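Local structure of beta-galactosidase (Streptococcus pneumoniae, 4CUA) at residues 8-12 against 32-37; 24-30 against 48-54; 57-63 against 158-164; 78-84 against 172-178. The protein probably binds carbohydrate as a calcium-containing, galactose-binding-like module of a streptococcal cell-surface enzyme that hydrolyses terminal beta-galactosides. All coordinates share one frame; numbering follows the deposited sequence. Where two conformers were deposited one is given.

Interaction 1. Residues 8-12 against 32-37. With CA (calcium ion), chain C; EDO (1,2-ethanediol), chain F.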
# COMPACT_ATOMS: atom_id res chain seq x y z
N ILE A 8 5.47 2.28 11.58
CA ILE A 8 6.56 1.81 10.79
C ILE A 8 6.29 1.93 9.28
O ILE A 8 7.10 1.49 8.49
CB ILE A 8 6.90 0.35 11.16
CG1 ILE A 8 5.70 -0.54 11.06
CG2 ILE A 8 7.51 0.31 12.59
CD1 ILE A 8 5.97 -2.06 11.19
N SER A 9 5.25 2.67 8.89
CA SER A 9 5.05 2.98 7.48
C SER A 9 5.28 4.42 7.10
O SER A 9 5.62 4.70 5.95
CB SER A 9 3.62 2.63 7.10
OG SER A 9 2.64 3.23 7.88
N ASP A 10 5.12 5.36 8.04
CA ASP A 10 5.33 6.74 7.68
C ASP A 10 6.66 7.07 7.10
O ASP A 10 7.71 6.59 7.60
CB ASP A 10 5.19 7.72 8.86
CG ASP A 10 3.80 7.83 9.42
OD1 ASP A 10 2.77 7.46 8.83
OD2 ASP A 10 3.68 8.35 10.58
N GLN A 11 6.71 7.95 6.14
CA GLN A 11 7.94 8.51 5.66
C GLN A 11 8.65 9.28 6.76
O GLN A 11 8.02 9.88 7.61
CB GLN A 11 7.75 9.56 4.56
CG GLN A 11 7.27 9.04 3.26
CD GLN A 11 6.88 10.20 2.34
OE1 GLN A 11 7.59 11.20 2.27
NE2 GLN A 11 5.82 10.03 1.53
N TRP A 12 9.98 9.26 6.67
CA TRP A 12 10.82 10.14 7.47
C TRP A 12 11.64 11.00 6.55
O TRP A 12 12.23 10.55 5.57
CB TRP A 12 11.73 9.33 8.40
CG TRP A 12 11.02 8.85 9.54
CD1 TRP A 12 10.23 7.74 9.63
CD2 TRP A 12 10.86 9.53 10.78
NE1 TRP A 12 9.68 7.66 10.83
CE2 TRP A 12 10.01 8.77 11.56
CE3 TRP A 12 11.37 10.73 11.28
CZ2 TRP A 12 9.63 9.14 12.84
CZ3 TRP A 12 11.00 11.10 12.55
CH2 TRP A 12 10.13 10.35 13.30
N SER A 32 3.68 7.73 -3.08
CA SER A 32 4.29 8.43 -1.93
C SER A 32 3.24 9.19 -1.13
O SER A 32 3.39 9.43 0.07
CB SER A 32 5.39 9.40 -2.44
OG SER A 32 4.88 10.26 -3.43
N ASN A 33 2.10 9.53 -1.74
CA ASN A 33 0.99 10.08 -0.98
C ASN A 33 0.42 9.24 0.09
O ASN A 33 -0.32 9.73 0.92
CB ASN A 33 -0.14 10.49 -1.90
CG ASN A 33 0.19 11.73 -2.75
OD1 ASN A 33 1.04 12.55 -2.38
ND2 ASN A 33 -0.53 11.90 -3.82
N VAL A 34 0.66 7.92 0.09
CA VAL A 34 -0.02 7.08 1.06
C VAL A 34 0.70 6.98 2.44
O VAL A 34 0.16 6.35 3.33
CB VAL A 34 -0.37 5.67 0.59
CG1 VAL A 34 -1.09 5.71 -0.77
CG2 VAL A 34 0.86 4.74 0.52
N ASN A 35 1.92 7.52 2.52
CA ASN A 35 2.60 7.45 3.82
C ASN A 35 3.24 8.76 4.11
O ASN A 35 4.32 8.83 4.79
CB ASN A 35 3.62 6.30 3.87
CG ASN A 35 4.79 6.49 2.95
OD1 ASN A 35 4.75 7.19 1.96
ND2 ASN A 35 5.90 5.75 3.29
N ASP A 36 2.55 9.86 3.74
CA ASP A 36 3.06 11.22 3.91
C ASP A 36 2.48 11.93 5.15
O ASP A 36 2.79 13.13 5.37
CB ASP A 36 2.87 12.05 2.67
CG ASP A 36 1.44 12.30 2.32
OD1 ASP A 36 0.54 11.83 2.99
OD2 ASP A 36 1.25 12.95 1.28
N LYS A 37 1.68 11.22 5.92
CA LYS A 37 1.05 11.70 7.17
C LYS A 37 -0.02 12.71 6.89
O LYS A 37 -0.55 13.31 7.84
CB LYS A 37 2.09 12.23 8.20
CG LYS A 37 3.02 11.08 8.69
CD LYS A 37 4.25 11.66 9.32
CE LYS A 37 5.27 12.05 8.24
NZ LYS A 37 6.56 12.62 8.70
CA CA C . -1.53 10.73 2.56
C1 EDO F . -1.73 14.98 -5.17
O1 EDO F . -0.69 14.17 -5.66
C2 EDO F . -3.07 14.40 -5.58
O2 EDO F . -3.35 13.16 -4.88
O HOH W 1 7.57 10.62 10.25
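Asn-35 is held to the 8-12 segment by three hydrogen bonds, two of them to Gln-11 and one to Ser-9. In the first the backbone takes part on both sides: Gln-11 N gives an almost straight bond, 175° at the hydrogen, to Asn-35 O at 2.9 Å. The Asn-35 side chain supplies the other two from its two amide ends. Its ND2 points at Ser-9 O, 2.9 Å away and nearly in line with that C=O. Its OD1 accepts the N-H of Gln-11 NE2 at 3.1 Å, a donor that stands well above the carbonyl plane; the two amides are turned 59° apart. With chi1 at 67°, Asn-35 CG sits between its own N and carbonyl carbon, which turns the amide to the 8-12 loop.

Lys-37 adds a looser contact. Its CG lies 3.4 Å from Asp-10 OD2, the two side chains crossing at about a right angle. NZ makes a weak bond to Gln-11 O, and a water bridges the same two atoms.

Asn-33 O and Asp-36 OD1 both bind the calcium ion. Around this loop pair, Val-34 packs on Val-61 and on Ile-173 and Val-176 of strand 172-177, while Asn-35 rests on Ala-20 of strand 19-22.

Interaction 2. Residues 24-30 against 48-54. With EDO (1,2-ethanediol), chain D; EDO (1,2-ethanediol), chain F.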
# COMPACT_ATOMS: atom_id res chain seq x y z
N ASP A 24 1.35 0.28 -10.22
CA ASP A 24 1.02 1.32 -11.17
C ASP A 24 0.25 2.40 -10.44
O ASP A 24 -0.39 2.17 -9.38
CB ASP A 24 0.19 0.77 -12.33
CG ASP A 24 0.08 1.69 -13.46
OD1 ASP A 24 1.05 2.38 -13.80
OD2 ASP A 24 -1.06 1.73 -14.08
N SER A 25 0.27 3.62 -10.99
CA SER A 25 -0.42 4.73 -10.47
C SER A 25 -0.93 5.73 -11.51
O SER A 25 -0.29 5.88 -12.55
CB SER A 25 0.47 5.56 -9.51
OG SER A 25 1.13 4.72 -8.55
N ASN A 26 -2.02 6.46 -11.22
CA ASN A 26 -2.29 7.64 -11.94
C ASN A 26 -1.15 8.63 -11.64
O ASN A 26 -0.91 8.93 -10.49
CB ASN A 26 -3.64 8.18 -11.51
CG ASN A 26 -4.00 9.47 -12.16
OD1 ASN A 26 -3.66 9.68 -13.33
ND2 ASN A 26 -4.63 10.36 -11.45
N PRO A 27 -0.43 9.15 -12.64
CA PRO A 27 0.81 9.86 -12.32
C PRO A 27 0.68 11.05 -11.41
O PRO A 27 1.63 11.32 -10.67
CB PRO A 27 1.34 10.23 -13.69
CG PRO A 27 0.90 9.08 -14.52
CD PRO A 27 -0.50 8.81 -14.07
N SER A 28 -0.42 11.75 -11.41
CA SER A 28 -0.60 12.91 -10.54
C SER A 28 -1.01 12.50 -9.11
O SER A 28 -1.15 13.39 -8.23
CB SER A 28 -1.69 13.87 -11.08
OG SER A 28 -2.88 13.16 -11.19
N ASP A 29 -1.17 11.18 -8.89
CA ASP A 29 -1.52 10.59 -7.60
C ASP A 29 -0.44 9.58 -7.20
O ASP A 29 -0.72 8.38 -7.07
CB ASP A 29 -2.86 9.87 -7.67
CG ASP A 29 -4.03 10.78 -7.91
OD1 ASP A 29 -4.11 11.87 -7.32
OD2 ASP A 29 -4.97 10.31 -8.62
N PRO A 30 0.79 10.06 -7.01
CA PRO A 30 1.89 9.11 -6.75
C PRO A 30 1.68 8.37 -5.45
O PRO A 30 1.06 8.89 -4.51
CB PRO A 30 3.10 10.00 -6.65
CG PRO A 30 2.54 11.34 -6.28
CD PRO A 30 1.25 11.43 -7.03
N ARG A 48 -3.76 11.54 -2.33
CA ARG A 48 -4.12 10.15 -2.53
C ARG A 48 -3.25 9.48 -3.55
O ARG A 48 -2.74 10.15 -4.46
CB ARG A 48 -5.59 10.04 -2.89
CG ARG A 48 -6.00 10.92 -4.06
CD ARG A 48 -7.46 10.73 -4.36
NE ARG A 48 -7.95 11.60 -5.43
CZ ARG A 48 -8.46 12.82 -5.24
NH1 ARG A 48 -8.49 13.40 -4.07
NH2 ARG A 48 -8.89 13.50 -6.32
N TRP A 49 -3.06 8.15 -3.40
CA TRP A 49 -2.70 7.32 -4.52
C TRP A 49 -3.99 6.88 -5.18
O TRP A 49 -4.99 6.59 -4.51
CB TRP A 49 -1.97 6.07 -4.05
CG TRP A 49 -1.86 5.03 -5.14
CD1 TRP A 49 -0.90 4.95 -6.04
CD2 TRP A 49 -2.79 3.96 -5.40
NE1 TRP A 49 -1.13 3.88 -6.88
CE2 TRP A 49 -2.30 3.28 -6.52
CE3 TRP A 49 -3.97 3.56 -4.81
CZ2 TRP A 49 -2.95 2.16 -7.05
CZ3 TRP A 49 -4.61 2.42 -5.34
CH2 TRP A 49 -4.09 1.76 -6.45
N THR A 50 -3.99 6.85 -6.51
CA THR A 50 -5.05 6.14 -7.24
C THR A 50 -4.42 5.51 -8.44
O THR A 50 -3.32 5.86 -8.83
CB THR A 50 -6.18 7.07 -7.72
OG1 THR A 50 -5.79 7.70 -8.94
CG2 THR A 50 -6.62 8.12 -6.73
N ASN A 51 -5.19 4.59 -9.04
CA ASN A 51 -4.87 4.08 -10.39
C ASN A 51 -6.01 4.52 -11.32
O ASN A 51 -6.35 3.77 -12.27
CB ASN A 51 -4.59 2.62 -10.43
CG ASN A 51 -5.74 1.76 -9.99
OD1 ASN A 51 -6.69 2.26 -9.39
ND2 ASN A 51 -5.63 0.44 -10.23
N TRP A 52 -6.55 5.70 -11.11
CA TRP A 52 -7.63 6.25 -11.92
C TRP A 52 -7.21 6.29 -13.38
O TRP A 52 -6.20 6.80 -13.73
CB TRP A 52 -8.01 7.63 -11.41
CG TRP A 52 -9.07 8.30 -12.22
CD1 TRP A 52 -10.43 8.11 -12.11
CD2 TRP A 52 -8.87 9.30 -13.22
NE1 TRP A 52 -11.07 8.91 -13.04
CE2 TRP A 52 -10.15 9.66 -13.69
CE3 TRP A 52 -7.76 9.90 -13.78
CZ2 TRP A 52 -10.33 10.60 -14.74
CZ3 TRP A 52 -7.95 10.84 -14.82
CH2 TRP A 52 -9.22 11.17 -15.27
N ASN A 53 -8.08 5.75 -14.22
CA ASN A 53 -7.93 5.73 -15.68
C ASN A 53 -6.67 5.02 -16.14
O ASN A 53 -6.17 5.32 -17.23
CB ASN A 53 -8.04 7.13 -16.22
CG ASN A 53 -8.32 7.14 -17.71
OD1 ASN A 53 -9.05 6.29 -18.19
ND2 ASN A 53 -7.70 8.07 -18.44
N ARG A 54 -6.15 4.06 -15.40
CA ARG A 54 -4.98 3.31 -15.80
C ARG A 54 -5.47 2.02 -16.46
O ARG A 54 -6.63 1.61 -16.30
CB ARG A 54 -3.99 3.08 -14.62
CG ARG A 54 -3.42 4.34 -14.03
CD ARG A 54 -2.52 5.11 -15.00
NE ARG A 54 -1.27 4.42 -15.21
CZ ARG A 54 -0.25 4.94 -15.91
NH1 ARG A 54 -0.38 6.11 -16.55
NH2 ARG A 54 0.90 4.31 -15.91
C1 EDO D . -9.60 10.74 -8.76
O1 EDO D . -10.16 12.03 -8.53
C2 EDO D . -8.17 10.79 -9.26
O2 EDO D . -7.35 11.36 -8.18
C1 EDO F . -1.73 14.98 -5.17
O1 EDO F . -0.69 14.17 -5.66
C2 EDO F . -3.07 14.40 -5.58
O2 EDO F . -3.35 13.16 -4.88
O HOH W 2 -4.43 8.07 -15.44
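Asp-24 opens the contact with a salt bridge to Arg-54, gripped side-on by two nitrogens. Its CG lies anti to the backbone N (chi1 -168°), bringing the carboxylate to Arg-54. NE meets OD2 at 2.9 Å in a nearly straight bond of 177°, and NH2 meets OD1 on its syn lone pair. The carboxylate and guanidinium planes are turned 39° apart. Behind it, Asp-24 O accepts the indole N-H of Trp-49, whose NE1 lies 3.1 Å away with the oxygen in the ring plane.

Ser-25 brings OG to the same ring edge for a weak bond, while its main hydrogen-bond partner is Ser-113 O. Ser-25 O lies over one face of the Arg-54 guanidinium, 3.2 Å above its plane.

Asn-26 N then bonds to Thr-50 O at 2.8 Å. Its side chain runs beside that of Thr-50, and a water joins its OD1 to Trp-52 O. A type I turn carries the chain from Asn-26 to Asp-29.

At Asp-29, OD2 receives Thr-50 OG1 at 2.8 Å and Asn-26 ND2 at 2.9 Å from opposite faces of its carboxylate. Thr-50 OG1 in turn accepts from Trp-52 N, an ST turn.

The chemistry is thus two carboxylates, each fixed by two protein donors. Arg-48 is near Asp-29 by charge alone; the ethanediols bonded there probably come from crystallisation liquor. Donors from opposite faces would limit rotation of the Asp-29 carboxylate.

Interaction 3. Residues 57-63 against 158-164. With EDO (1,2-ethanediol), chain E.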
# COMPACT_ATOMS: atom_id res chain seq x y z
N PRO A 57 -7.05 -2.98 -14.23
CA PRO A 57 -8.02 -2.73 -13.14
C PRO A 57 -7.52 -3.17 -11.77
O PRO A 57 -8.16 -2.80 -10.77
CB PRO A 57 -9.26 -3.57 -13.55
CG PRO A 57 -8.75 -4.64 -14.44
CD PRO A 57 -7.57 -4.01 -15.19
N GLU A 58 -6.51 -4.02 -11.76
CA GLU A 58 -5.85 -4.46 -10.54
C GLU A 58 -4.57 -3.72 -10.31
O GLU A 58 -3.79 -3.50 -11.24
CB GLU A 58 -5.57 -5.95 -10.57
CG GLU A 58 -5.09 -6.55 -9.21
CD GLU A 58 -4.73 -8.03 -9.19
OE1 GLU A 58 -3.93 -8.49 -10.00
OE2 GLU A 58 -5.17 -8.72 -8.26
N ALA A 59 -4.34 -3.25 -9.07
CA ALA A 59 -3.02 -2.72 -8.70
C ALA A 59 -2.76 -2.99 -7.22
O ALA A 59 -3.68 -3.23 -6.46
CB ALA A 59 -2.95 -1.20 -8.95
N SER A 60 -1.51 -2.95 -6.84
CA SER A 60 -1.11 -3.13 -5.44
C SER A 60 -0.40 -1.87 -4.99
O SER A 60 0.27 -1.16 -5.73
CB SER A 60 -0.20 -4.33 -5.29
OG SER A 60 0.92 -4.35 -6.14
N VAL A 61 -0.55 -1.63 -3.68
CA VAL A 61 0.14 -0.60 -2.92
C VAL A 61 0.77 -1.26 -1.70
O VAL A 61 0.07 -2.03 -1.01
CB VAL A 61 -0.88 0.45 -2.44
CG1 VAL A 61 -0.26 1.42 -1.45
CG2 VAL A 61 -1.45 1.23 -3.66
N GLY A 62 2.01 -0.96 -1.41
CA GLY A 62 2.62 -1.52 -0.25
C GLY A 62 3.68 -0.65 0.32
O GLY A 62 3.85 0.51 -0.12
N VAL A 63 4.29 -1.13 1.42
CA VAL A 63 5.35 -0.44 2.12
C VAL A 63 6.55 -1.36 2.22
O VAL A 63 6.37 -2.50 2.63
CB VAL A 63 4.88 0.04 3.51
CG1 VAL A 63 6.03 0.71 4.23
CG2 VAL A 63 3.69 1.00 3.35
N ILE A 158 4.91 -5.43 3.00
CA ILE A 158 3.60 -5.92 2.76
C ILE A 158 2.97 -5.07 1.70
O ILE A 158 3.41 -3.93 1.52
CB ILE A 158 2.72 -6.07 4.03
CG1 ILE A 158 2.37 -4.68 4.59
CG2 ILE A 158 3.44 -6.99 5.02
CD1 ILE A 158 1.14 -4.65 5.46
N ARG A 159 1.98 -5.63 1.05
CA ARG A 159 1.18 -4.91 0.09
C ARG A 159 -0.26 -5.36 0.10
O ARG A 159 -0.60 -6.48 0.56
CB ARG A 159 1.72 -5.00 -1.33
CG ARG A 159 1.50 -6.35 -2.02
CD ARG A 159 2.27 -6.38 -3.34
NE ARG A 159 1.93 -7.63 -4.02
CZ ARG A 159 2.48 -7.96 -5.20
NH1 ARG A 159 3.30 -7.12 -5.82
NH2 ARG A 159 2.14 -9.11 -5.74
N ILE A 160 -1.13 -4.49 -0.36
CA ILE A 160 -2.51 -4.78 -0.59
C ILE A 160 -2.76 -4.68 -2.11
O ILE A 160 -2.54 -3.68 -2.71
CB ILE A 160 -3.47 -3.95 0.33
CG1 ILE A 160 -4.89 -4.37 0.12
CG2 ILE A 160 -3.28 -2.44 0.12
CD1 ILE A 160 -5.91 -3.74 1.05
N ARG A 161 -3.24 -5.79 -2.67
CA ARG A 161 -3.42 -5.95 -4.13
C ARG A 161 -4.91 -5.99 -4.38
O ARG A 161 -5.67 -6.82 -3.80
CB ARG A 161 -2.71 -7.23 -4.55
CG ARG A 161 -2.84 -7.51 -6.05
CD ARG A 161 -1.86 -8.54 -6.49
NE ARG A 161 -1.89 -9.77 -5.68
CZ ARG A 161 -2.77 -10.74 -5.79
NH1 ARG A 161 -3.73 -10.71 -6.72
NH2 ARG A 161 -2.66 -11.78 -4.99
N MSE A 162 -5.38 -5.08 -5.23
CA MSE A 162 -6.76 -4.67 -5.25
C MSE A 162 -7.38 -4.52 -6.63
O MSE A 162 -6.72 -4.00 -7.52
CB MSE A 162 -6.89 -3.25 -4.66
CG MSE A 162 -6.42 -3.24 -3.20
SE MSE A 162 -6.20 -1.39 -2.55
CE MSE A 162 -4.67 -0.89 -3.66
N VAL A 163 -8.59 -5.00 -6.81
CA VAL A 163 -9.29 -4.81 -8.08
C VAL A 163 -10.32 -3.73 -7.92
O VAL A 163 -11.14 -3.75 -6.97
CB VAL A 163 -9.97 -6.11 -8.54
CG1 VAL A 163 -10.57 -5.87 -9.91
CG2 VAL A 163 -8.98 -7.24 -8.63
N LYS A 164 -10.34 -2.75 -8.83
CA LYS A 164 -11.30 -1.68 -8.73
C LYS A 164 -12.74 -2.11 -8.83
O LYS A 164 -13.02 -3.14 -9.44
CB LYS A 164 -11.06 -0.62 -9.81
CG LYS A 164 -11.49 -1.07 -11.19
CD LYS A 164 -11.44 0.08 -12.18
CE LYS A 164 -12.13 -0.31 -13.51
NZ LYS A 164 -13.59 -0.60 -13.33
C1 EDO E . 4.31 -4.98 -7.87
O1 EDO E . 4.66 -4.28 -8.97
C2 EDO E . 4.41 -3.96 -6.66
O2 EDO E . 3.60 -4.39 -5.70
O HOH W 3 -7.25 -1.37 -8.49
O HOH W 4 -6.78 -8.44 -6.09
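Glu-58 and Arg-161 lie diagonally across two antiparallel strands and meet through a salt bridge, Arg-161 NH1 to Glu-58 OE2 at 2.9 Å. The carboxylate and guanidinium planes stand almost perpendicular, 89° apart, and the acid meets the guanidinium at its edge. Glu-58 reaches there fully extended, with CG anti to the backbone N (chi1 -170°), whereas the arginine chain bends at chi3 to bring NH1 round. A water links Glu-58 OE2 to Arg-161 O, and the CG of Glu-58 rests 4.0 Å from Val-163 CG2.

Farther along the same face, Ser-60 faces Arg-161, their CB atoms 3.9 Å apart. The O2 atom of an ethanediol, probably from the crystallisation liquor, bridges Ser-60 OG and Arg-159 NH1, each 2.7 Å from it. Arg-159 is paired with Gly-62, which has no side chain, and their CA atoms come to 3.7 Å.

On the other face, the selenomethionine at Met-162 bends at chi3 and lays its CE obliquely against Val-61 CG2, 3.9 Å away. Between the faces the backbones pair regularly: Val-61 and Ile-160 exchange bonds both ways, as do Ala-59 and Met-162, and Lys-164 N reaches Pro-57 O at 2.9 Å beyond them.

Strand 94-100 flanks strand 157-163, and its Glu-98 makes salt bridges with both Arg-159 and Arg-161. Strand 19-22 borders strand 58-67, while Trp-49 and Phe-83 pack on the Met-162 face.

Interaction 4. Residues 78-84 against 172-178. With CA (calcium ion), chain C.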
# COMPACT_ATOMS: atom_id res chain seq x y z
N ASN A 78 -0.69 -6.07 11.15
CA ASN A 78 -1.75 -5.12 10.97
C ASN A 78 -1.44 -4.26 9.73
O ASN A 78 -0.32 -4.12 9.32
CB ASN A 78 -1.89 -4.19 12.22
CG ASN A 78 -0.70 -3.34 12.45
OD1 ASN A 78 -0.63 -2.18 11.97
ND2 ASN A 78 0.30 -3.87 13.12
N LEU A 79 -2.53 -3.68 9.25
CA LEU A 79 -2.53 -2.67 8.20
C LEU A 79 -3.77 -1.89 8.31
O LEU A 79 -4.83 -2.42 8.50
CB LEU A 79 -2.53 -3.39 6.86
CG LEU A 79 -2.63 -2.49 5.59
CD1 LEU A 79 -1.45 -1.54 5.42
CD2 LEU A 79 -2.90 -3.34 4.33
N SER A 80 -3.67 -0.56 8.16
CA SER A 80 -4.85 0.28 8.09
C SER A 80 -4.80 1.07 6.79
O SER A 80 -3.76 1.55 6.40
CB SER A 80 -4.90 1.27 9.25
OG SER A 80 -4.87 0.62 10.50
N VAL A 81 -5.96 1.19 6.14
CA VAL A 81 -6.05 1.84 4.83
C VAL A 81 -7.23 2.77 4.80
O VAL A 81 -8.38 2.38 4.98
CB VAL A 81 -6.23 0.83 3.71
CG1 VAL A 81 -6.23 1.52 2.33
CG2 VAL A 81 -5.20 -0.25 3.76
N GLY A 82 -6.94 4.03 4.51
CA GLY A 82 -7.96 5.04 4.34
C GLY A 82 -8.36 5.13 2.88
O GLY A 82 -7.70 5.79 2.11
N PHE A 83 -9.43 4.47 2.52
CA PHE A 83 -9.94 4.58 1.17
C PHE A 83 -10.61 5.91 0.93
O PHE A 83 -11.35 6.43 1.79
CB PHE A 83 -10.89 3.40 0.87
CG PHE A 83 -10.21 2.07 0.86
CD1 PHE A 83 -9.33 1.74 -0.16
CD2 PHE A 83 -10.38 1.15 1.90
CE1 PHE A 83 -8.68 0.51 -0.15
CE2 PHE A 83 -9.71 -0.05 1.91
CZ PHE A 83 -8.86 -0.38 0.89
N HIS A 84 -10.47 6.44 -0.28
CA HIS A 84 -11.10 7.65 -0.71
C HIS A 84 -12.05 7.36 -1.86
O HIS A 84 -11.84 6.44 -2.58
CB HIS A 84 -10.03 8.71 -1.06
CG HIS A 84 -10.46 9.73 -2.08
ND1 HIS A 84 -10.46 9.46 -3.41
CD2 HIS A 84 -10.98 10.97 -1.94
CE1 HIS A 84 -10.91 10.51 -4.08
NE2 HIS A 84 -11.23 11.45 -3.22
N SER A 172 -8.59 3.98 -4.82
CA SER A 172 -8.03 5.18 -4.22
C SER A 172 -7.76 5.07 -2.71
O SER A 172 -8.61 4.64 -1.95
CB SER A 172 -8.99 6.34 -4.45
OG SER A 172 -8.55 7.58 -3.89
N ILE A 173 -6.61 5.56 -2.28
CA ILE A 173 -6.14 5.51 -0.89
C ILE A 173 -5.48 6.83 -0.53
O ILE A 173 -4.52 7.23 -1.17
CB ILE A 173 -5.11 4.39 -0.72
CG1 ILE A 173 -5.74 3.01 -0.94
CG2 ILE A 173 -4.47 4.44 0.68
CD1 ILE A 173 -4.71 1.89 -1.02
N THR A 174 -5.98 7.46 0.55
CA THR A 174 -5.31 8.71 1.03
C THR A 174 -4.09 8.42 1.95
O THR A 174 -3.13 9.14 1.90
CB THR A 174 -6.27 9.67 1.68
OG1 THR A 174 -5.55 10.84 2.08
CG2 THR A 174 -7.03 9.12 2.81
N GLU A 175 -4.15 7.33 2.70
CA GLU A 175 -3.07 6.99 3.65
C GLU A 175 -3.21 5.55 4.03
O GLU A 175 -4.32 5.06 4.18
CB GLU A 175 -3.18 7.92 4.88
CG GLU A 175 -1.94 7.96 5.77
CD GLU A 175 -0.75 8.69 5.24
OE1 GLU A 175 -0.77 9.23 4.11
OE2 GLU A 175 0.31 8.75 5.96
N VAL A 176 -2.04 4.93 4.26
CA VAL A 176 -1.99 3.66 4.96
C VAL A 176 -1.21 3.87 6.23
O VAL A 176 -0.41 4.82 6.32
CB VAL A 176 -1.32 2.55 4.15
CG1 VAL A 176 -2.04 2.41 2.79
CG2 VAL A 176 0.17 2.78 3.96
N GLN A 177 -1.45 3.03 7.24
CA GLN A 177 -0.64 3.04 8.46
C GLN A 177 -0.39 1.58 8.92
O GLN A 177 -1.31 0.76 8.91
CB GLN A 177 -1.34 3.82 9.57
CG GLN A 177 -1.57 5.26 9.15
CD GLN A 177 -2.23 6.10 10.26
OE1 GLN A 177 -3.04 5.63 11.03
NE2 GLN A 177 -1.86 7.33 10.31
N ILE A 178 0.85 1.33 9.28
CA ILE A 178 1.26 0.03 9.80
C ILE A 178 2.00 0.31 11.12
O ILE A 178 2.85 1.21 11.16
CB ILE A 178 2.20 -0.70 8.83
CG1 ILE A 178 1.49 -0.91 7.49
CG2 ILE A 178 2.54 -2.10 9.35
CD1 ILE A 178 2.45 -1.41 6.43
CA CA C . -1.53 10.73 2.56
O HOH W 5 -2.84 -0.81 11.23
O HOH W 6 -5.00 3.84 11.51
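Ser-172 OG and His-84 ND1 make a short hydrogen bond of 2.7 Å, the hydroxyl lying at the edge of the imidazole, near its plane. Ser-172 OG is anti to its backbone N (chi1 179°), which turns it to the ring. This is one end of an antiparallel strand pair in the beta-sandwich of a galactose-binding-like module.

Strand 78-83 runs past a partner that turns a corner at Thr-174. Beyond the corner, Ser-80 and Gln-177 exchange backbone bonds, with Ser-80 N 2.8 Å from Gln-177 O. At the corner, Gly-82 N donates to Glu-175 O while Gly-82 O accepts from Thr-174 N. Before the corner, His-84 N reaches Ser-172 O from above its carbonyl plane.

Apolar side chains collect on the inner face. Val-81 CG1 lies 3.6 Å from Ile-173 CG1 and also sits over one face of the Phe-83 ring, offset toward the rim. The Phe-83 and Ile-173 side chains run alongside one another, pointing the same way. Leu-79 CD1 lies 3.7 Å from Ile-178 CG1, the two side chains slanting across each other. Elsewhere a water joins Asn-78 OD1 to Gln-177 O, while Asn-78 ND2 bonds to Phe-179 O.

The same corner serves the metal. Lys-37 N holds Glu-175 OE2, and the Glu-175 side chain bends at chi2 (73°) to bring OE1 to the metal. Calcium is bound by Thr-174 O at 2.4 Å and by Glu-175 OE1 at 2.3 Å.

Overall arrangement
The calcium ion joins interactions 1 and 4, whose centres are about 10 Å apart: Asn-33 and Asp-36 come from one, Thr-174 and Glu-175 from the other, and Leu-38 and Asn-47 complete the site. Val-34 O also bonds to Val-176 N at 2.8 Å. Interaction 2 meets interaction 1 where Asn-33 ND2 approaches Arg-48 O at 2.9 Å, and it meets interaction 4 where Trp-49 N approaches Ile-173 O at 2.8 Å. Interactions 3 and 4, centres about 11 Å apart, share neighbouring strands of one sheet and also pack side chains together: Met-162 CE lies 3.8 Å from Ile-173 CD1, and 3.7 Å from Trp-49 CZ3 of interaction 2.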